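PDB 1Q40: mRNA export factor MEX67 from Candida albicans, which probably serves in the export of mRNA from the nucleus, and whose middle domain has the NTF2-like fold found in nuclear RNA export factors. Local coordinates for residues 21-24 / 25-29; 29-32 / 33-36; 115-118 / 119-122. All coordinates share one frame; numbering follows the deposited sequence.

Contact 1 of 3, residues 21-24 / 25-29; sequences IANY and LKLWD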
ATOM      1  N   ILE B  21      13.409  -0.685 -12.135  1.00 59.41           N
ATOM      2  CA  ILE B  21      12.094  -1.279 -12.375  1.00 56.97           C
ATOM      3  C   ILE B  21      11.997  -1.927 -13.761  1.00 55.88           C
ATOM      4  O   ILE B  21      11.379  -2.981 -13.909  1.00 54.21           O
ATOM      5  CB  ILE B  21      10.977  -0.207 -12.186  1.00 56.71           C
ATOM      6  CG1 ILE B  21      10.821   0.170 -10.702  1.00 55.95           C
ATOM      7  CG2 ILE B  21       9.638  -0.673 -12.771  1.00 56.27           C
ATOM      8  CD1 ILE B  21      10.242  -0.939  -9.794  1.00 55.17           C
ATOM      9  N   ALA B  22      12.612  -1.293 -14.759  1.00 55.61           N
ATOM     10  CA  ALA B  22      12.608  -1.789 -16.139  1.00 55.06           C
ATOM     11  C   ALA B  22      13.334  -3.132 -16.257  1.00 53.58           C
ATOM     12  O   ALA B  22      12.820  -4.067 -16.865  1.00 52.94           O
ATOM     13  CB  ALA B  22      13.239  -0.761 -17.079  1.00 56.76           C
ATOM     14  N   ASN B  23      14.523  -3.218 -15.667  1.00 52.37           N
ATOM     15  CA  ASN B  23      15.291  -4.457 -15.647  1.00 51.51           C
ATOM     16  C   ASN B  23      14.647  -5.509 -14.754  1.00 48.27           C
ATOM     17  O   ASN B  23      14.636  -6.687 -15.106  1.00 47.56           O
ATOM     18  CB  ASN B  23      16.727  -4.207 -15.178  1.00 52.99           C
ATOM     19  CG  ASN B  23      17.539  -5.496 -15.079  1.00 54.96           C
ATOM     20  OD1 ASN B  23      18.042  -5.850 -14.007  1.00 57.59           O
ATOM     21  ND2 ASN B  23      17.646  -6.219 -16.196  1.00 56.57           N
ATOM     22  N   TYR B  24      14.118  -5.078 -13.605  1.00 45.35           N
ATOM     23  CA  TYR B  24      13.474  -5.987 -12.658  1.00 42.66           C
ATOM     24  C   TYR B  24      12.333  -6.730 -13.335  1.00 41.40           C
ATOM     25  O   TYR B  24      12.262  -7.950 -13.268  1.00 40.59           O
ATOM     26  CB  TYR B  24      12.934  -5.255 -11.410  1.00 41.47           C
ATOM     27  CG  TYR B  24      12.626  -6.229 -10.284  1.00 38.25           C
ATOM     28  CD1 TYR B  24      13.523  -6.413  -9.232  1.00 35.76           C
ATOM     29  CD2 TYR B  24      11.458  -7.002 -10.300  1.00 35.56           C
ATOM     30  CE1 TYR B  24      13.266  -7.321  -8.221  1.00 34.74           C
ATOM     31  CE2 TYR B  24      11.196  -7.923  -9.289  1.00 33.55           C
ATOM     32  CZ  TYR B  24      12.105  -8.074  -8.255  1.00 32.73           C
ATOM     33  OH  TYR B  24      11.861  -8.985  -7.262  1.00 32.75           O
ATOM     34  N   LEU B  25      11.452  -5.982 -13.988  1.00 41.12           N
ATOM     35  CA  LEU B  25      10.253  -6.547 -14.590  1.00 40.97           C
ATOM     36  C   LEU B  25      10.555  -7.416 -15.805  1.00 41.53           C
ATOM     37  O   LEU B  25       9.878  -8.413 -16.030  1.00 40.39           O
ATOM     38  CB  LEU B  25       9.253  -5.441 -14.950  1.00 41.27           C
ATOM     39  CG  LEU B  25       8.525  -4.801 -13.754  1.00 41.40           C
ATOM     40  CD1 LEU B  25       7.528  -3.770 -14.259  1.00 42.31           C
ATOM     41  CD2 LEU B  25       7.839  -5.849 -12.881  1.00 40.96           C
ATOM     42  N   LYS B  26      11.569  -7.038 -16.585  1.00 43.19           N
ATOM     43  CA  LYS B  26      12.040  -7.888 -17.675  1.00 44.19           C
ATOM     44  C   LYS B  26      12.331  -9.291 -17.156  1.00 42.94           C
ATOM     45  O   LYS B  26      11.820 -10.265 -17.698  1.00 43.07           O
ATOM     46  CB  LYS B  26      13.290  -7.295 -18.336  1.00 46.37           C
ATOM     47  CG  LYS B  26      13.625  -7.931 -19.686  1.00 49.44           C
ATOM     48  CD  LYS B  26      14.854  -7.278 -20.340  1.00 54.13           C
ATOM     49  CE  LYS B  26      16.170  -7.909 -19.862  1.00 56.02           C
ATOM     50  NZ  LYS B  26      17.239  -7.810 -20.893  1.00 59.05           N
ATOM     51  N   LEU B  27      13.127  -9.384 -16.090  1.00 41.99           N
ATOM     52  CA  LEU B  27      13.529 -10.675 -15.513  1.00 41.34           C
ATOM     53  C   LEU B  27      12.421 -11.347 -14.695  1.00 39.50           C
ATOM     54  O   LEU B  27      12.341 -12.580 -14.630  1.00 38.61           O
ATOM     55  CB  LEU B  27      14.790 -10.507 -14.652  1.00 41.88           C
ATOM     56  CG  LEU B  27      16.026  -9.980 -15.403  1.00 44.73           C
ATOM     57  CD1 LEU B  27      17.260  -9.990 -14.516  1.00 45.92           C
ATOM     58  CD2 LEU B  27      16.277 -10.772 -16.667  1.00 46.27           C
ATOM     59  N   TRP B  28      11.555 -10.538 -14.086  1.00 38.43           N
ATOM     60  CA  TRP B  28      10.400 -11.064 -13.347  1.00 36.79           C
ATOM     61  C   TRP B  28       9.458 -11.816 -14.289  1.00 36.66           C
ATOM     62  O   TRP B  28       8.848 -12.810 -13.904  1.00 35.86           O
ATOM     63  CB  TRP B  28       9.644  -9.934 -12.640  1.00 35.94           C
ATOM     64  CG  TRP B  28       8.513 -10.433 -11.810  1.00 33.83           C
ATOM     65  CD1 TRP B  28       7.187 -10.436 -12.144  1.00 32.97           C
ATOM     66  CD2 TRP B  28       8.602 -11.041 -10.518  1.00 31.59           C
ATOM     67  NE1 TRP B  28       6.442 -11.000 -11.134  1.00 30.89           N
ATOM     68  CE2 TRP B  28       7.285 -11.377 -10.119  1.00 30.14           C
ATOM     69  CE3 TRP B  28       9.660 -11.331  -9.647  1.00 30.68           C
ATOM     70  CZ2 TRP B  28       7.008 -11.988  -8.902  1.00 28.47           C
ATOM     71  CZ3 TRP B  28       9.380 -11.933  -8.433  1.00 29.83           C
ATOM     72  CH2 TRP B  28       8.069 -12.262  -8.074  1.00 28.34           C
ATOM     73  N   ASP B  29       9.338 -11.333 -15.521  1.00 37.67           N
ATOM     74  CA  ASP B  29       8.549 -12.011 -16.542  1.00 38.32           C
ATOM     75  C   ASP B  29       9.337 -13.134 -17.239  1.00 39.92           C
ATOM     76  O   ASP B  29       8.736 -14.054 -17.776  1.00 39.92           O
ATOM     77  CB  ASP B  29       8.069 -11.021 -17.608  1.00 39.02           C
ATOM     78  CG  ASP B  29       7.112  -9.960 -17.066  1.00 37.53           C
ATOM     79  OD1 ASP B  29       6.498 -10.126 -15.980  1.00 33.38           O
ATOM     80  OD2 ASP B  29       6.899  -8.916 -17.712  1.00 36.41           O
TER

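Contact 2 of 3, residues 29-32 / 33-36; sequences DANR and SELM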
ATOM      1  N   ASP B  29       9.338 -11.333 -15.521  1.00 37.67           N
ATOM      2  CA  ASP B  29       8.549 -12.011 -16.542  1.00 38.32           C
ATOM      3  C   ASP B  29       9.337 -13.134 -17.239  1.00 39.92           C
ATOM      4  O   ASP B  29       8.736 -14.054 -17.776  1.00 39.92           O
ATOM      5  CB  ASP B  29       8.069 -11.021 -17.608  1.00 39.02           C
ATOM      6  CG  ASP B  29       7.112  -9.960 -17.066  1.00 37.53           C
ATOM      7  OD1 ASP B  29       6.498 -10.126 -15.980  1.00 33.38           O
ATOM      8  OD2 ASP B  29       6.899  -8.916 -17.712  1.00 36.41           O
ATOM      9  N   ALA B  30      10.667 -13.047 -17.251  1.00 41.93           N
ATOM     10  CA  ALA B  30      11.501 -14.003 -17.998  1.00 44.15           C
ATOM     11  C   ALA B  30      12.141 -15.075 -17.109  1.00 44.73           C
ATOM     12  O   ALA B  30      11.685 -16.216 -17.082  1.00 45.83           O
ATOM     13  CB  ALA B  30      12.570 -13.258 -18.800  1.00 45.31           C
ATOM     14  N   ASN B  31      13.202 -14.717 -16.391  1.00 45.49           N
ATOM     15  CA  ASN B  31      13.916 -15.660 -15.537  1.00 45.04           C
ATOM     16  C   ASN B  31      14.131 -15.077 -14.137  1.00 43.76           C
ATOM     17  O   ASN B  31      15.031 -14.272 -13.930  1.00 44.23           O
ATOM     18  CB  ASN B  31      15.255 -16.019 -16.182  1.00 46.66           C
ATOM     19  CG  ASN B  31      15.916 -17.216 -15.529  1.00 48.07           C
ATOM     20  OD1 ASN B  31      15.410 -17.768 -14.548  1.00 48.65           O
ATOM     21  ND2 ASN B  31      17.058 -17.623 -16.071  1.00 51.23           N
ATOM     22  N   ARG B  32      13.296 -15.487 -13.187  1.00 41.80           N
ATOM     23  CA  ARG B  32      13.361 -14.953 -11.828  1.00 40.86           C
ATOM     24  C   ARG B  32      14.624 -15.331 -11.052  1.00 41.31           C
ATOM     25  O   ARG B  32      14.990 -14.643 -10.101  1.00 40.48           O
ATOM     26  CB  ARG B  32      12.118 -15.363 -11.034  1.00 39.25           C
ATOM     27  CG  ARG B  32      10.893 -14.584 -11.464  1.00 37.56           C
ATOM     28  CD  ARG B  32       9.589 -15.078 -10.876  1.00 33.71           C
ATOM     29  NE  ARG B  32       8.468 -14.403 -11.518  1.00 32.28           N
ATOM     30  CZ  ARG B  32       7.192 -14.765 -11.408  1.00 30.89           C
ATOM     31  NH1 ARG B  32       6.846 -15.798 -10.654  1.00 28.31           N
ATOM     32  NH2 ARG B  32       6.258 -14.078 -12.062  1.00 31.91           N
ATOM     33  N   SER B  33      15.289 -16.415 -11.444  1.00 41.98           N
ATOM     34  CA  SER B  33      16.554 -16.780 -10.805  1.00 43.15           C
ATOM     35  C   SER B  33      17.624 -15.701 -11.008  1.00 44.22           C
ATOM     36  O   SER B  33      18.513 -15.546 -10.174  1.00 44.59           O
ATOM     37  CB  SER B  33      17.057 -18.138 -11.317  1.00 43.80           C
ATOM     38  OG  SER B  33      17.228 -18.128 -12.723  1.00 44.94           O
ATOM     39  N   GLU B  34      17.523 -14.952 -12.105  1.00 45.12           N
ATOM     40  CA  GLU B  34      18.486 -13.898 -12.427  1.00 46.83           C
ATOM     41  C   GLU B  34      18.380 -12.664 -11.522  1.00 46.31           C
ATOM     42  O   GLU B  34      19.302 -11.839 -11.478  1.00 46.75           O
ATOM     43  CB  GLU B  34      18.339 -13.483 -13.889  1.00 48.05           C
ATOM     44  CG  GLU B  34      18.693 -14.587 -14.880  1.00 51.33           C
ATOM     45  CD  GLU B  34      19.046 -14.063 -16.264  1.00 56.16           C
ATOM     46  OE1 GLU B  34      18.275 -14.332 -17.217  1.00 58.83           O
ATOM     47  OE2 GLU B  34      20.099 -13.395 -16.408  1.00 60.14           O
ATOM     48  N   LEU B  35      17.258 -12.543 -10.807  1.00 44.59           N
ATOM     49  CA  LEU B  35      17.039 -11.447  -9.863  1.00 44.05           C
ATOM     50  C   LEU B  35      17.695 -11.674  -8.506  1.00 43.82           C
ATOM     51  O   LEU B  35      17.841 -10.730  -7.741  1.00 43.38           O
ATOM     52  CB  LEU B  35      15.538 -11.235  -9.643  1.00 43.02           C
ATOM     53  CG  LEU B  35      14.750 -10.776 -10.871  1.00 43.54           C
ATOM     54  CD1 LEU B  35      13.252 -11.026 -10.668  1.00 43.33           C
ATOM     55  CD2 LEU B  35      15.038  -9.311 -11.169  1.00 44.37           C
HETATM   56  N   MSE B  36      18.087 -12.911  -8.206  1.00 43.69           N
HETATM   57  CA  MSE B  36      18.480 -13.285  -6.843  1.00 43.78           C
HETATM   58  C   MSE B  36      19.778 -12.668  -6.341  1.00 45.32           C
HETATM   59  O   MSE B  36      20.013 -12.642  -5.141  1.00 45.42           O
HETATM   60  CB  MSE B  36      18.514 -14.810  -6.681  1.00 43.44           C
HETATM   61  CG  MSE B  36      17.177 -15.486  -6.987  1.00 41.90           C
HETATM   62 SE   MSE B  36      15.608 -14.528  -6.225  1.00 40.06          SE
HETATM   63  CE  MSE B  36      16.254 -14.353  -4.405  1.00 40.03           C
TER

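Contact 3 of 3, residues 115-118 / 119-122; sequences IATP and ELFS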
ATOM      1  N   ILE B 115       7.088  -1.683 -21.358  1.00 59.82           N
ATOM      2  CA  ILE B 115       7.797  -1.093 -22.503  1.00 62.75           C
ATOM      3  C   ILE B 115       6.802  -0.506 -23.511  1.00 63.73           C
ATOM      4  O   ILE B 115       6.946   0.639 -23.933  1.00 65.42           O
ATOM      5  CB  ILE B 115       8.710  -2.146 -23.194  1.00 63.83           C
ATOM      6  CG1 ILE B 115       9.857  -2.560 -22.264  1.00 64.31           C
ATOM      7  CG2 ILE B 115       9.272  -1.612 -24.521  1.00 66.39           C
ATOM      8  CD1 ILE B 115      10.421  -3.937 -22.576  1.00 65.30           C
ATOM      9  N   ALA B 116       5.806  -1.304 -23.888  1.00 63.36           N
ATOM     10  CA  ALA B 116       4.795  -0.899 -24.860  1.00 64.20           C
ATOM     11  C   ALA B 116       3.771   0.058 -24.265  1.00 63.32           C
ATOM     12  O   ALA B 116       3.375   1.021 -24.912  1.00 64.01           O
ATOM     13  CB  ALA B 116       4.088  -2.123 -25.429  1.00 63.96           C
ATOM     14  N   THR B 117       3.340  -0.221 -23.036  1.00 61.47           N
ATOM     15  CA  THR B 117       2.289   0.556 -22.381  1.00 60.61           C
ATOM     16  C   THR B 117       2.698   0.987 -20.968  1.00 59.02           C
ATOM     17  O   THR B 117       2.097   0.549 -19.992  1.00 56.91           O
ATOM     18  CB  THR B 117       0.974  -0.259 -22.312  1.00 59.89           C
ATOM     19  OG1 THR B 117       0.791  -1.014 -23.512  1.00 61.03           O
ATOM     20  CG2 THR B 117      -0.236   0.656 -22.287  1.00 60.80           C
ATOM     21  N   PRO B 118       3.705   1.856 -20.864  1.00 59.27           N
ATOM     22  CA  PRO B 118       4.176   2.350 -19.558  1.00 57.85           C
ATOM     23  C   PRO B 118       3.133   3.171 -18.803  1.00 56.26           C
ATOM     24  O   PRO B 118       3.274   3.377 -17.598  1.00 55.17           O
ATOM     25  CB  PRO B 118       5.370   3.241 -19.920  1.00 59.55           C
ATOM     26  CG  PRO B 118       5.173   3.598 -21.355  1.00 61.54           C
ATOM     27  CD  PRO B 118       4.467   2.440 -21.983  1.00 61.19           C
ATOM     28  N   GLU B 119       2.114   3.632 -19.522  1.00 55.69           N
ATOM     29  CA  GLU B 119       1.021   4.417 -18.957  1.00 54.52           C
ATOM     30  C   GLU B 119       0.037   3.619 -18.085  1.00 51.35           C
ATOM     31  O   GLU B 119      -0.793   4.218 -17.404  1.00 50.93           O
ATOM     32  CB  GLU B 119       0.260   5.137 -20.087  1.00 56.14           C
ATOM     33  CG  GLU B 119      -0.501   4.213 -21.039  1.00 57.48           C
ATOM     34  CD  GLU B 119       0.196   3.991 -22.374  1.00 60.14           C
ATOM     35  OE1 GLU B 119       1.452   3.974 -22.440  1.00 60.16           O
ATOM     36  OE2 GLU B 119      -0.532   3.808 -23.372  1.00 62.93           O
ATOM     37  N   LEU B 120       0.111   2.287 -18.102  1.00 48.94           N
ATOM     38  CA  LEU B 120      -0.678   1.469 -17.163  1.00 46.58           C
ATOM     39  C   LEU B 120      -0.157   1.577 -15.724  1.00 43.94           C
ATOM     40  O   LEU B 120      -0.819   1.128 -14.782  1.00 42.89           O
ATOM     41  CB  LEU B 120      -0.659  -0.009 -17.559  1.00 46.40           C
ATOM     42  CG  LEU B 120      -1.129  -0.424 -18.950  1.00 48.47           C
ATOM     43  CD1 LEU B 120      -1.060  -1.938 -19.088  1.00 48.28           C
ATOM     44  CD2 LEU B 120      -2.536   0.079 -19.238  1.00 49.83           C
ATOM     45  N   PHE B 121       1.028   2.161 -15.570  1.00 42.69           N
ATOM     46  CA  PHE B 121       1.779   2.129 -14.332  1.00 41.18           C
ATOM     47  C   PHE B 121       1.948   3.518 -13.726  1.00 40.91           C
ATOM     48  O   PHE B 121       2.009   4.525 -14.444  1.00 41.60           O
ATOM     49  CB  PHE B 121       3.151   1.493 -14.592  1.00 41.42           C
ATOM     50  CG  PHE B 121       3.067   0.078 -15.082  1.00 40.28           C
ATOM     51  CD1 PHE B 121       3.006  -0.198 -16.446  1.00 41.43           C
ATOM     52  CD2 PHE B 121       3.027  -0.982 -14.181  1.00 38.80           C
ATOM     53  CE1 PHE B 121       2.910  -1.512 -16.901  1.00 40.96           C
ATOM     54  CE2 PHE B 121       2.927  -2.303 -14.629  1.00 37.92           C
ATOM     55  CZ  PHE B 121       2.863  -2.569 -15.983  1.00 38.91           C
ATOM     56  N   SER B 122       1.975   3.569 -12.397  1.00 39.13           N
ATOM     57  CA  SER B 122       2.418   4.756 -11.670  1.00 39.10           C
ATOM     58  C   SER B 122       3.475   4.359 -10.645  1.00 38.48           C
ATOM     59  O   SER B 122       3.542   3.206 -10.214  1.00 37.07           O
ATOM     60  CB  SER B 122       1.247   5.491 -11.007  1.00 38.53           C
ATOM     61  OG  SER B 122       0.630   4.725  -9.984  1.00 37.86           O
TER

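Contact 1 of 3, residues 21-24 / 25-29
Tyr-24 and Trp-28, one helical turn apart, run alongside each other in the same direction, with CE2 of the tyrosine 3.8 Å from CE3 of the indole. Both carry CG anti to the backbone N (chi1 -164° and -177°), which sends the two ring systems off the same flank of the helix. The tyrosine OH ends beside the six-membered ring of the indole, 4.0 Å from Trp-28 CZ3, and is hydrogen-bonded to the hydroxyl of Tyr-39. A second buried pair meets where CG2 of Ile-21 touches CD1 of Leu-25 at 4.0 Å. Nearer the solvent, ND2 of Asn-23 sits 4.1 Å from CD1 of Leu-27.

Beneath these pairs are the i to i+4 bonds of an alpha-helix. Trp-28 N donates to Tyr-24 O at 2.8 Å, lying in the carbonyl plane, while Leu-25 N reaches Ile-21 O at 3.0 Å from a direction tilted out of it. Further out, Trp-28 meets Phe-104 edge-to-face and makes cation-pi contacts with Arg-32 and Arg-185, and Phe-187 meets Tyr-24 edge-to-face. This is the last half of helix 14-29, packed against the curved sheet of the NTF2-like fold: Ile-21 and Leu-25 rest on Leu-138 of strand 134-146, and Tyr-24 touches Arg-185 of strand 181-190.

Contact 2 of 3, residues 29-32 / 33-36
Asn-31 and Ser-33 meet at the start of a short 3-10 segment that follows helix 14-29 in this NTF2-like domain, and the asparagine side chain folds over its first turn. Ser-33 OG donates to Asn-31 OD1 at 2.6 Å, approaching from above the amide plane, 44° out of it. Ser-33 N adds a weak bond to the same oxygen at 3.4 Å, so OD1 takes both donors of the serine. The serine torsion (chi1 58°) sets OG between its own N and carbonyl carbon, close to the amide oxygen. The extended Arg-32 chain carries its guanidinium group to helix 14-29, to the end of helix 96-105 and to the residues after it: NE bonds Trp-28 O, NH1 bonds the carbonyls of Phe-104 and Leu-107, and NH2 that of Pro-108. Its charge also lies by the Trp-28 ring, in a cation-pi contact.

Backbone bonds of the i to i+3 kind form the turns themselves. Glu-34 N binds Asn-31 O at 3.2 Å, and Leu-35 N binds Arg-32 O with an N-H...O angle of 152°.

Packing fills in the rest. The Glu-34 chain crosses the asparagine at about a right angle, its CG 3.6 Å from Asn-31 ND2. Selenomethionine Met-36 packs on helix 96-105, while its SE atom lies 3.9 Å from Arg-32 O.

Contact 3 of 3, residues 115-118 / 119-122
Thr-117 and Leu-120 close the first of two overlapping turns in a short 3-10 segment, part of the surface loop that leads into strand 122-127 of the NTF2-like domain. Two backbone acceptors are satisfied inside the turns. Thr-117 O takes Leu-120 N at 3.2 Å in an almost straight bond, N-H...O 170°, and Pro-118 O takes Phe-121 N at 3.3 Å with more bend, 151°. Both donors come from above the carbonyl planes, consistent with the tight i to i+3 winding. Pro-118 has no N-H to donate, and at the first position of a 3-10 segment none is called for, since the first i to i+3 bond is made by Leu-120 N.

The side-chain donors and acceptors look elsewhere. Thr-117 OG1 is bonded to OD2 of Asp-113, just upstream, and this leaves the methyl to face the turn: CG2 is anti to the backbone N and lies 3.6 Å from Leu-120 CG. Glu-119 folds back over the start of the turn. Its CG sits between the backbone N and carbonyl carbon (chi1 67°) and the chain bends again at chi2, bringing OE2 to 3.3 Å from Thr-117 CG2 and OE1 to 3.4 Å from Pro-118 CD. These are contacts with carbon, not hydrogen bonds.

At the end of the 3-10 segment, Leu-120 O receives NE1 of Trp-215, and the leucine side chain packs on Phe-213. Ser-122 makes backbone bonds with His-139, where the strand pairing to 134-146 begins. The buried Phe-121 ring packs on Leu-138 of that strand as well as on His-112 and Ile-114. Pro-118 O lies in the plane of this ring, at its edge, 3.8 Å from CD1.

Contacts 1 and 2 are partly buried neighbours, with centres 8 Å apart; they share Asp-29 and join where Leu-35 packs on Leu-27 and Trp-28. Contact 3 is a surface turn, its centre 17 Å from that of the chain and not touching the others. It nevertheless meets the same strand as contact 1, since Leu-138 receives both Phe-121 and Leu-25. The chemistry follows position: aromatic and aliphatic pairs over i to i+4 bonds where the helix covers the sheet, an asparagine-serine hydrogen bond over i to i+3 bonds just after the helix ends, and a turn containing a proline and a folded-back glutamate at the surface.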